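ParB-like N-terminal domain-containing protein (Pyrococcus furiosus, PDB 1VK1) probably binds ATP and acts as a kinase, possibly on free L-serine, using a fold related to the ParB N-terminal domain. Local coordinates at residues Y18-L23 with R84-I89; K58-D63 with E207-V212; E95-Y100 with P203-V208. All coordinates share one frame; numbering follows the deposited sequence.

Interaction 1: Y18-L23 with R84-I89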
loop_
_atom_site.group_PDB
_atom_site.type_symbol
_atom_site.label_atom_id
_atom_site.label_comp_id
_atom_site.label_asym_id
_atom_site.label_seq_id
_atom_site.Cartn_x
_atom_site.Cartn_y
_atom_site.Cartn_z
ATOM N N TYR A 18 -14.714 12.071 -13.174
ATOM C CA TYR A 18 -13.313 12.303 -12.848
ATOM C C TYR A 18 -12.874 13.654 -13.392
ATOM O O TYR A 18 -13.598 14.301 -14.168
ATOM C CB TYR A 18 -12.430 11.173 -13.379
ATOM C CG TYR A 18 -12.470 10.966 -14.867
ATOM C CD1 TYR A 18 -11.636 11.675 -15.720
ATOM C CD2 TYR A 18 -13.337 10.042 -15.427
ATOM C CE1 TYR A 18 -11.677 11.479 -17.099
ATOM C CE2 TYR A 18 -13.383 9.826 -16.793
ATOM C CZ TYR A 18 -12.553 10.539 -17.630
ATOM O OH TYR A 18 -12.613 10.318 -19.001
ATOM N N VAL A 19 -11.715 14.085 -12.940
ATOM C CA VAL A 19 -11.076 15.286 -13.412
ATOM C C VAL A 19 -9.594 14.981 -13.588
ATOM O O VAL A 19 -9.018 14.228 -12.804
ATOM C CB VAL A 19 -11.208 16.468 -12.386
ATOM C CG1 VAL A 19 -10.218 17.585 -12.661
ATOM C CG2 VAL A 19 -12.576 17.036 -12.398
ATOM N N PHE A 20 -8.969 15.553 -14.611
ATOM C CA PHE A 20 -7.537 15.405 -14.763
ATOM C C PHE A 20 -6.856 16.305 -13.759
ATOM O O PHE A 20 -7.259 17.472 -13.607
ATOM C CB PHE A 20 -7.092 15.713 -16.184
ATOM C CG PHE A 20 -7.484 14.660 -17.168
ATOM C CD1 PHE A 20 -6.658 13.580 -17.413
ATOM C CD2 PHE A 20 -8.705 14.702 -17.781
ATOM C CE1 PHE A 20 -7.033 12.600 -18.320
ATOM C CE2 PHE A 20 -9.088 13.712 -18.681
ATOM C CZ PHE A 20 -8.243 12.675 -18.960
ATOM N N ILE A 21 -5.857 15.764 -13.064
ATOM C CA ILE A 21 -5.042 16.507 -12.097
ATOM C C ILE A 21 -3.594 16.319 -12.472
ATOM O O ILE A 21 -3.177 15.218 -12.821
ATOM C CB ILE A 21 -5.318 16.012 -10.645
ATOM C CG1 ILE A 21 -6.790 16.247 -10.258
ATOM C CG2 ILE A 21 -4.368 16.668 -9.649
ATOM C CD1 ILE A 21 -7.210 17.672 -10.128
ATOM N N GLU A 22 -2.815 17.389 -12.376
ATOM C CA GLU A 22 -1.408 17.305 -12.653
ATOM C C GLU A 22 -0.681 16.461 -11.595
ATOM O O GLU A 22 -0.886 16.618 -10.376
ATOM C CB GLU A 22 -0.827 18.708 -12.799
ATOM C CG GLU A 22 -1.297 19.352 -14.095
ATOM C CD GLU A 22 -1.021 20.831 -14.162
ATOM O OE1 GLU A 22 -1.862 21.624 -13.720
ATOM O OE2 GLU A 22 0.024 21.199 -14.654
ATOM N N LEU A 23 0.153 15.554 -12.085
ATOM C CA LEU A 23 0.846 14.607 -11.220
ATOM C C LEU A 23 1.720 15.308 -10.174
ATOM O O LEU A 23 1.891 14.797 -9.059
ATOM C CB LEU A 23 1.704 13.675 -12.055
ATOM C CG LEU A 23 0.937 12.765 -13.006
ATOM C CD1 LEU A 23 1.879 12.151 -14.035
ATOM C CD2 LEU A 23 0.209 11.663 -12.263
ATOM N N ARG A 84 -0.421 14.273 -16.264
ATOM C CA ARG A 84 -1.687 14.338 -15.558
ATOM C C ARG A 84 -2.276 12.950 -15.417
ATOM O O ARG A 84 -1.854 12.024 -16.115
ATOM C CB ARG A 84 -2.664 15.255 -16.309
ATOM C CG ARG A 84 -3.061 14.714 -17.711
ATOM C CD ARG A 84 -3.951 15.632 -18.543
ATOM N NE ARG A 84 -3.243 16.819 -18.996
ATOM C CZ ARG A 84 -2.427 16.833 -20.031
ATOM N NH1 ARG A 84 -2.205 15.722 -20.747
ATOM N NH2 ARG A 84 -1.801 17.963 -20.352
ATOM N N ALA A 85 -3.252 12.811 -14.524
ATOM C CA ALA A 85 -3.992 11.569 -14.434
ATOM C C ALA A 85 -5.439 11.860 -14.071
ATOM O O ALA A 85 -5.723 12.753 -13.271
ATOM C CB ALA A 85 -3.394 10.626 -13.402
ATOM N N PRO A 86 -6.376 11.078 -14.618
ATOM C CA PRO A 86 -7.771 11.177 -14.204
ATOM C C PRO A 86 -7.945 10.769 -12.746
ATOM O O PRO A 86 -7.396 9.752 -12.324
ATOM C CB PRO A 86 -8.485 10.183 -15.109
ATOM C CG PRO A 86 -7.474 9.226 -15.542
ATOM C CD PRO A 86 -6.164 9.984 -15.589
ATOM N N SER A 87 -8.701 11.573 -12.018
ATOM C CA SER A 87 -8.783 11.507 -10.584
ATOM C C SER A 87 -10.205 11.749 -10.079
ATOM O O SER A 87 -10.974 12.504 -10.658
ATOM C CB SER A 87 -7.853 12.560 -9.971
ATOM O OG SER A 87 -6.502 12.409 -10.382
ATOM N N VAL A 88 -10.506 11.125 -8.953
ATOM C CA VAL A 88 -11.722 11.388 -8.203
ATOM C C VAL A 88 -11.279 12.103 -6.944
ATOM O O VAL A 88 -10.413 11.606 -6.232
ATOM C CB VAL A 88 -12.474 10.080 -7.875
ATOM C CG1 VAL A 88 -13.676 10.343 -6.933
ATOM C CG2 VAL A 88 -12.936 9.407 -9.149
ATOM N N ILE A 89 -11.874 13.257 -6.669
ATOM C CA ILE A 89 -11.537 14.073 -5.517
ATOM C C ILE A 89 -12.549 13.797 -4.389
ATOM O O ILE A 89 -13.748 13.965 -4.581
ATOM C CB ILE A 89 -11.572 15.570 -5.890
ATOM C CG1 ILE A 89 -10.814 15.849 -7.194
ATOM C CG2 ILE A 89 -11.070 16.430 -4.727
ATOM C CD1 ILE A 89 -9.448 15.470 -7.168
#
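R84 lays the aliphatic part of its side chain against the ring of F20: CD of R84 comes within 3.6 Å of F20 CD1. The approach is oblique, and the guanidinium plane stands 75° to the ring, far from a flat stack. CG of R84 sits between its backbone N and carbonyl carbon (chi1 65°) and a further bend at chi3 follows, a path that carries CD across the CD1 side of the ring. Beyond it, NH1 is hydrogen-bonded to the backbone oxygen of D240 and to a terminal carboxylate oxygen of F242. P86, the partner of F20 in a non-hydrogen-bonded antiparallel pair, sets CA and CB over one face of the F20 ring, CB 4.3 Å above its plane and offset toward the rim. Y18 lies alongside the same proline, its CD1 3.5 Å from P86 CB. On the other face of the sheet I21 rests on S87, I21 CG1 being 3.8 Å from S87 CB, while I89 CD1 reaches the same CG1 from further along. The backbones are joined through the hydrogen-bonded pairs V19-S87 and I21-A85. A85 O is gripped twice, by I21 N at 3.0 Å and by S87 OG, the two donors reaching it from opposite faces of its plane. Strand 19-22 forms one border of a mixed sheet whose next strand, 84-90, also pairs with strand 54-58. Backbone bonds set the antiparallel register, carbon contacts cover both faces, and the terminal carboxylate probably helps balance the charge of R84.

Interaction 2: K58-D63 with E207-V212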
loop_
_atom_site.group_PDB
_atom_site.type_symbol
_atom_site.label_atom_id
_atom_site.label_comp_id
_atom_site.label_asym_id
_atom_site.label_seq_id
_atom_site.Cartn_x
_atom_site.Cartn_y
_atom_site.Cartn_z
ATOM N N LYS A 58 -7.866 16.906 -1.134
ATOM C CA LYS A 58 -7.084 18.127 -1.003
ATOM C C LYS A 58 -6.471 18.229 0.401
ATOM O O LYS A 58 -7.113 17.941 1.406
ATOM C CB LYS A 58 -7.926 19.385 -1.348
ATOM C CG LYS A 58 -7.101 20.718 -1.313
ATOM C CD LYS A 58 -7.744 21.862 -2.096
ATOM C CE LYS A 58 -7.353 21.837 -3.578
ATOM N NZ LYS A 58 -7.693 23.110 -4.255
ATOM N N ILE A 59 -5.225 18.650 0.454
ATOM C CA ILE A 59 -4.547 18.927 1.717
ATOM C C ILE A 59 -4.926 20.362 2.136
ATOM O O ILE A 59 -4.680 21.308 1.399
ATOM C CB ILE A 59 -3.046 18.765 1.563
ATOM C CG1 ILE A 59 -2.703 17.308 1.210
ATOM C CG2 ILE A 59 -2.332 19.175 2.845
ATOM C CD1 ILE A 59 -1.295 17.117 0.727
ATOM N N PRO A 60 -5.545 20.529 3.316
ATOM C CA PRO A 60 -5.996 21.870 3.740
ATOM C C PRO A 60 -4.895 22.930 3.714
ATOM O O PRO A 60 -3.745 22.650 4.062
ATOM C CB PRO A 60 -6.498 21.637 5.175
ATOM C CG PRO A 60 -6.922 20.280 5.187
ATOM C CD PRO A 60 -5.900 19.508 4.316
ATOM N N GLY A 61 -5.260 24.131 3.282
ATOM C CA GLY A 61 -4.325 25.241 3.201
ATOM C C GLY A 61 -3.381 25.207 2.003
ATOM O O GLY A 61 -2.495 26.059 1.893
ATOM N N THR A 62 -3.561 24.227 1.104
ATOM C CA THR A 62 -2.740 24.108 -0.089
ATOM C C THR A 62 -3.610 23.883 -1.286
ATOM O O THR A 62 -4.800 23.601 -1.162
ATOM C CB THR A 62 -1.768 22.919 0.017
ATOM O OG1 THR A 62 -2.471 21.679 -0.236
ATOM C CG2 THR A 62 -1.163 22.797 1.396
ATOM N N ASP A 63 -2.993 23.940 -2.461
ATOM C CA ASP A 63 -3.629 23.445 -3.672
ATOM C C ASP A 63 -3.000 22.100 -4.115
ATOM O O ASP A 63 -2.952 21.777 -5.292
ATOM C CB ASP A 63 -3.631 24.544 -4.741
ATOM C CG ASP A 63 -4.806 25.587 -4.524
ATOM O OD1 ASP A 63 -5.860 25.193 -3.910
ATOM O OD2 ASP A 63 -4.788 26.743 -4.923
ATOM N N GLU A 207 -3.937 10.210 11.187
ATOM C CA GLU A 207 -2.516 9.902 11.104
ATOM C C GLU A 207 -1.989 10.015 9.665
ATOM O O GLU A 207 -0.890 10.475 9.456
ATOM C CB GLU A 207 -2.233 8.530 11.696
ATOM C CG GLU A 207 -2.363 8.519 13.221
ATOM C CD GLU A 207 -2.393 7.134 13.839
ATOM O OE1 GLU A 207 -2.667 6.163 13.134
ATOM O OE2 GLU A 207 -2.183 7.059 15.081
ATOM N N VAL A 208 -2.782 9.571 8.695
ATOM C CA VAL A 208 -2.384 9.678 7.281
ATOM C C VAL A 208 -2.236 11.143 6.881
ATOM O O VAL A 208 -1.210 11.534 6.309
ATOM C CB VAL A 208 -3.411 8.974 6.345
ATOM C CG1 VAL A 208 -3.076 9.256 4.856
ATOM C CG2 VAL A 208 -3.440 7.504 6.569
ATOM N N MET A 209 -3.230 11.958 7.201
ATOM C CA MET A 209 -3.172 13.354 6.822
ATOM C C MET A 209 -2.035 14.084 7.576
ATOM O O MET A 209 -1.318 14.909 7.002
ATOM C CB MET A 209 -4.520 14.024 7.056
ATOM C CG MET A 209 -4.590 15.446 6.561
ATOM S SD MET A 209 -4.380 15.680 4.770
ATOM C CE MET A 209 -6.003 15.233 4.179
ATOM N N GLU A 210 -1.834 13.753 8.853
ATOM C CA GLU A 210 -0.716 14.349 9.601
ATOM C C GLU A 210 0.633 14.000 8.974
ATOM O O GLU A 210 1.534 14.842 8.877
ATOM C CB GLU A 210 -0.770 13.900 11.077
ATOM C CG GLU A 210 0.390 14.346 11.954
ATOM N N LEU A 211 0.778 12.762 8.517
ATOM C CA LEU A 211 2.018 12.337 7.918
ATOM C C LEU A 211 2.289 13.102 6.616
ATOM O O LEU A 211 3.399 13.600 6.392
ATOM C CB LEU A 211 2.018 10.817 7.673
ATOM C CG LEU A 211 3.424 10.244 7.542
ATOM C CD1 LEU A 211 4.108 10.222 8.933
ATOM C CD2 LEU A 211 3.389 8.862 6.959
ATOM N N VAL A 212 1.294 13.193 5.748
ATOM C CA VAL A 212 1.492 13.869 4.481
ATOM C C VAL A 212 1.742 15.354 4.713
ATOM O O VAL A 212 2.519 15.977 4.001
ATOM C CB VAL A 212 0.303 13.615 3.487
ATOM C CG1 VAL A 212 -0.888 14.493 3.748
ATOM C CG2 VAL A 212 0.758 13.785 2.006
#
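M209 reaches from helix 205-213 to the loop of a beta hairpin, its sulfur meeting P60 tip to tip with SD 4.1 Å from P60 CD. That loop joins the antiparallel strands 54-58 and 65-67 and contains a type II beta turn from I59 to T62. CG of M209 is anti to its backbone N (chi1 -174°), and bends at the next two torsions swing the thioether toward the loop. The same SD lies 4.3 Å from I59 CG1, and the terminal methyl CE stops 4.0 Å from K58 O. One turn further along the helix, V212 faces the loop as well: its CG1 meets I59 CD1 end to end at 4.0 Å, with CG2 hardly more distant from the same methyl. I59 therefore touches both helix side chains, M209 through CG1 and V212 through CD1, and both of these also have L66 of strand 65-67 as a neighbour. The contact is small, 155 Å² in all, and made almost wholly by carbon and sulfur, so its hold is dispersive and hydrophobic. The turn that presents I59 and P60 is stiffened from within. I59 O takes two hydrogen bonds, from T62 N at 3.1 Å and from T62 OG1 at 2.8 Å, both donors coming from the same face of the carbonyl plane. T62 OG1 is bonded in addition to E64 N just beyond. Across the base of the loop a salt bridge ties K58 to D63, K58 NZ standing 2.8 Å from D63 OD1 and meeting it from above the carboxylate plane, 36° out of it.

Interaction 3: E95-Y100 with P203-V208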
loop_
_atom_site.group_PDB
_atom_site.type_symbol
_atom_site.label_atom_id
_atom_site.label_comp_id
_atom_site.label_asym_id
_atom_site.label_seq_id
_atom_site.Cartn_x
_atom_site.Cartn_y
_atom_site.Cartn_z
ATOM N N GLU A 95 -17.268 10.412 6.713
ATOM C CA GLU A 95 -17.363 9.119 7.411
ATOM C C GLU A 95 -17.415 7.911 6.465
ATOM O O GLU A 95 -17.092 6.798 6.861
ATOM C CB GLU A 95 -18.564 9.098 8.384
ATOM C CG GLU A 95 -18.292 9.794 9.710
ATOM C CD GLU A 95 -17.249 9.071 10.546
ATOM O OE1 GLU A 95 -17.493 7.907 10.948
ATOM O OE2 GLU A 95 -16.183 9.660 10.798
ATOM N N GLY A 96 -17.832 8.148 5.230
ATOM C CA GLY A 96 -17.890 7.114 4.217
ATOM C C GLY A 96 -16.521 6.616 3.752
ATOM O O GLY A 96 -16.438 5.518 3.214
ATOM N N VAL A 97 -15.461 7.433 3.945
ATOM C CA VAL A 97 -14.086 7.054 3.584
ATOM C C VAL A 97 -13.518 6.309 4.782
ATOM O O VAL A 97 -13.424 6.869 5.877
ATOM C CB VAL A 97 -13.231 8.293 3.254
ATOM C CG1 VAL A 97 -11.798 7.888 2.922
ATOM C CG2 VAL A 97 -13.838 9.061 2.092
ATOM N N LYS A 98 -13.196 5.032 4.602
ATOM C CA LYS A 98 -12.607 4.222 5.676
ATOM C C LYS A 98 -11.215 3.764 5.290
ATOM O O LYS A 98 -10.926 3.543 4.113
ATOM C CB LYS A 98 -13.443 3.003 5.944
ATOM N N VAL A 99 -10.356 3.620 6.273
ATOM C CA VAL A 99 -8.999 3.152 6.044
ATOM C C VAL A 99 -8.701 1.920 6.883
ATOM O O VAL A 99 -9.053 1.847 8.066
ATOM C CB VAL A 99 -7.958 4.281 6.255
ATOM C CG1 VAL A 99 -7.830 4.666 7.676
ATOM C CG2 VAL A 99 -6.599 3.880 5.697
ATOM N N TYR A 100 -8.080 0.944 6.228
ATOM C CA TYR A 100 -7.624 -0.302 6.813
ATOM C C TYR A 100 -6.141 -0.461 6.414
ATOM O O TYR A 100 -5.511 0.509 6.033
ATOM C CB TYR A 100 -8.483 -1.456 6.299
ATOM C CG TYR A 100 -9.961 -1.267 6.624
ATOM C CD1 TYR A 100 -10.434 -1.439 7.916
ATOM C CD2 TYR A 100 -10.851 -0.863 5.645
ATOM C CE1 TYR A 100 -11.782 -1.238 8.223
ATOM C CE2 TYR A 100 -12.193 -0.656 5.935
ATOM C CZ TYR A 100 -12.645 -0.841 7.232
ATOM O OH TYR A 100 -13.972 -0.658 7.521
ATOM N N PRO A 203 -3.136 2.724 10.170
ATOM C CA PRO A 203 -3.197 4.105 10.631
ATOM C C PRO A 203 -4.656 4.571 10.640
ATOM O O PRO A 203 -5.507 3.976 9.977
ATOM C CB PRO A 203 -2.406 4.870 9.563
ATOM C CG PRO A 203 -2.660 4.074 8.336
ATOM C CD PRO A 203 -2.667 2.622 8.769
ATOM N N THR A 204 -4.933 5.631 11.376
ATOM C CA THR A 204 -6.176 6.350 11.212
ATOM C C THR A 204 -6.049 7.365 10.064
ATOM O O THR A 204 -4.945 7.743 9.635
ATOM C CB THR A 204 -6.539 7.115 12.464
ATOM O OG1 THR A 204 -5.543 8.130 12.685
ATOM C CG2 THR A 204 -6.540 6.185 13.750
ATOM N N LYS A 205 -7.181 7.860 9.597
ATOM C CA LYS A 205 -7.159 8.922 8.593
ATOM C C LYS A 205 -6.447 10.145 9.108
ATOM O O LYS A 205 -5.708 10.794 8.367
ATOM C CB LYS A 205 -8.573 9.268 8.112
ATOM C CG LYS A 205 -9.202 8.167 7.277
ATOM C CD LYS A 205 -10.479 8.612 6.560
ATOM C CE LYS A 205 -11.566 8.987 7.539
ATOM N NZ LYS A 205 -12.835 9.315 6.840
ATOM N N GLU A 206 -6.638 10.490 10.376
ATOM C CA GLU A 206 -5.935 11.615 10.947
ATOM C C GLU A 206 -4.412 11.426 10.903
ATOM O O GLU A 206 -3.682 12.373 10.606
ATOM C CB GLU A 206 -6.435 11.889 12.387
ATOM C CG GLU A 206 -7.876 12.437 12.472
ATOM C CD GLU A 206 -8.995 11.406 12.241
ATOM O OE1 GLU A 206 -8.742 10.148 12.232
ATOM O OE2 GLU A 206 -10.171 11.882 12.074
ATOM N N GLU A 207 -3.937 10.210 11.187
ATOM C CA GLU A 207 -2.516 9.902 11.104
ATOM C C GLU A 207 -1.989 10.015 9.665
ATOM O O GLU A 207 -0.890 10.475 9.456
ATOM C CB GLU A 207 -2.233 8.530 11.696
ATOM C CG GLU A 207 -2.363 8.519 13.221
ATOM C CD GLU A 207 -2.393 7.134 13.839
ATOM O OE1 GLU A 207 -2.667 6.163 13.134
ATOM O OE2 GLU A 207 -2.183 7.059 15.081
ATOM N N VAL A 208 -2.782 9.571 8.695
ATOM C CA VAL A 208 -2.384 9.678 7.281
ATOM C C VAL A 208 -2.236 11.143 6.881
ATOM O O VAL A 208 -1.210 11.534 6.309
ATOM C CB VAL A 208 -3.411 8.974 6.345
ATOM C CG1 VAL A 208 -3.076 9.256 4.856
ATOM C CG2 VAL A 208 -3.440 7.504 6.569
HETATM O O HOH W 1 -14.107 10.482 9.149
HETATM O O HOH W 2 -7.695 2.740 11.078
#
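A capping box begins helix 205-213 where K205 and P203 meet V97 and V99, next to the sodium site that includes E30 and T223. K205 extends from the first turn of the helix and ends in a hydrogen bond from NZ to V97 O, 2.7 Å long and tilted 24° from the carbonyl plane. The ammonium group has further partners: Y92 O and a water 2.9 Å from K205 NZ, which in turn donates to E95 OE2. E95 takes two conformations, so this water link to its carboxylate is doubtful or only part-time. V99 and K205 slide past each other in opposite directions, V99 CG1 lying 3.8 Å from K205 CG. That methyl sits between the backbone N and carbonyl carbon of V99 (chi1 70°), which sets it 3.3 Å from P203 O. A second water donates to P203 O and, weakly, to V99 O, linking the two backbones. Both V99 and P203 also touch T223. A methionine in place of K205 would probably leave V97 O and Y92 O without their shared donor and free the helix start from its direct polar tie to the segment 95-100. At the helix start, T204 OG1 accepts from E207 N at 3.0 Å while T204 N gives its hydrogen to E207 OE1 at 2.9 Å. This reciprocal pair of side-chain-to-backbone bonds, three residues apart, is the mark of a capping box with threonine at the N-cap.

Overall arrangement
Interactions 2 and 3 use overlapping parts of helix 205-213, share E207 and V208, and have centres about 12 Å apart: the start of the helix meets segment 95-100, its later turns the loop between strands 54-58 and 65-67. Interaction 1 lies at the far border of the sheet containing those two strands, its centre about 17 Å from that of interaction 2 and about 21 Å from that of interaction 3. Strand 84-90 of interaction 1 is followed in the chain by strand 98-105 of interaction 3, yet the nearest atoms of the two contacts stay about 8 Å apart. The sodium ion lies about 7 Å from the side chain of V99 and about 12 Å from that of V212.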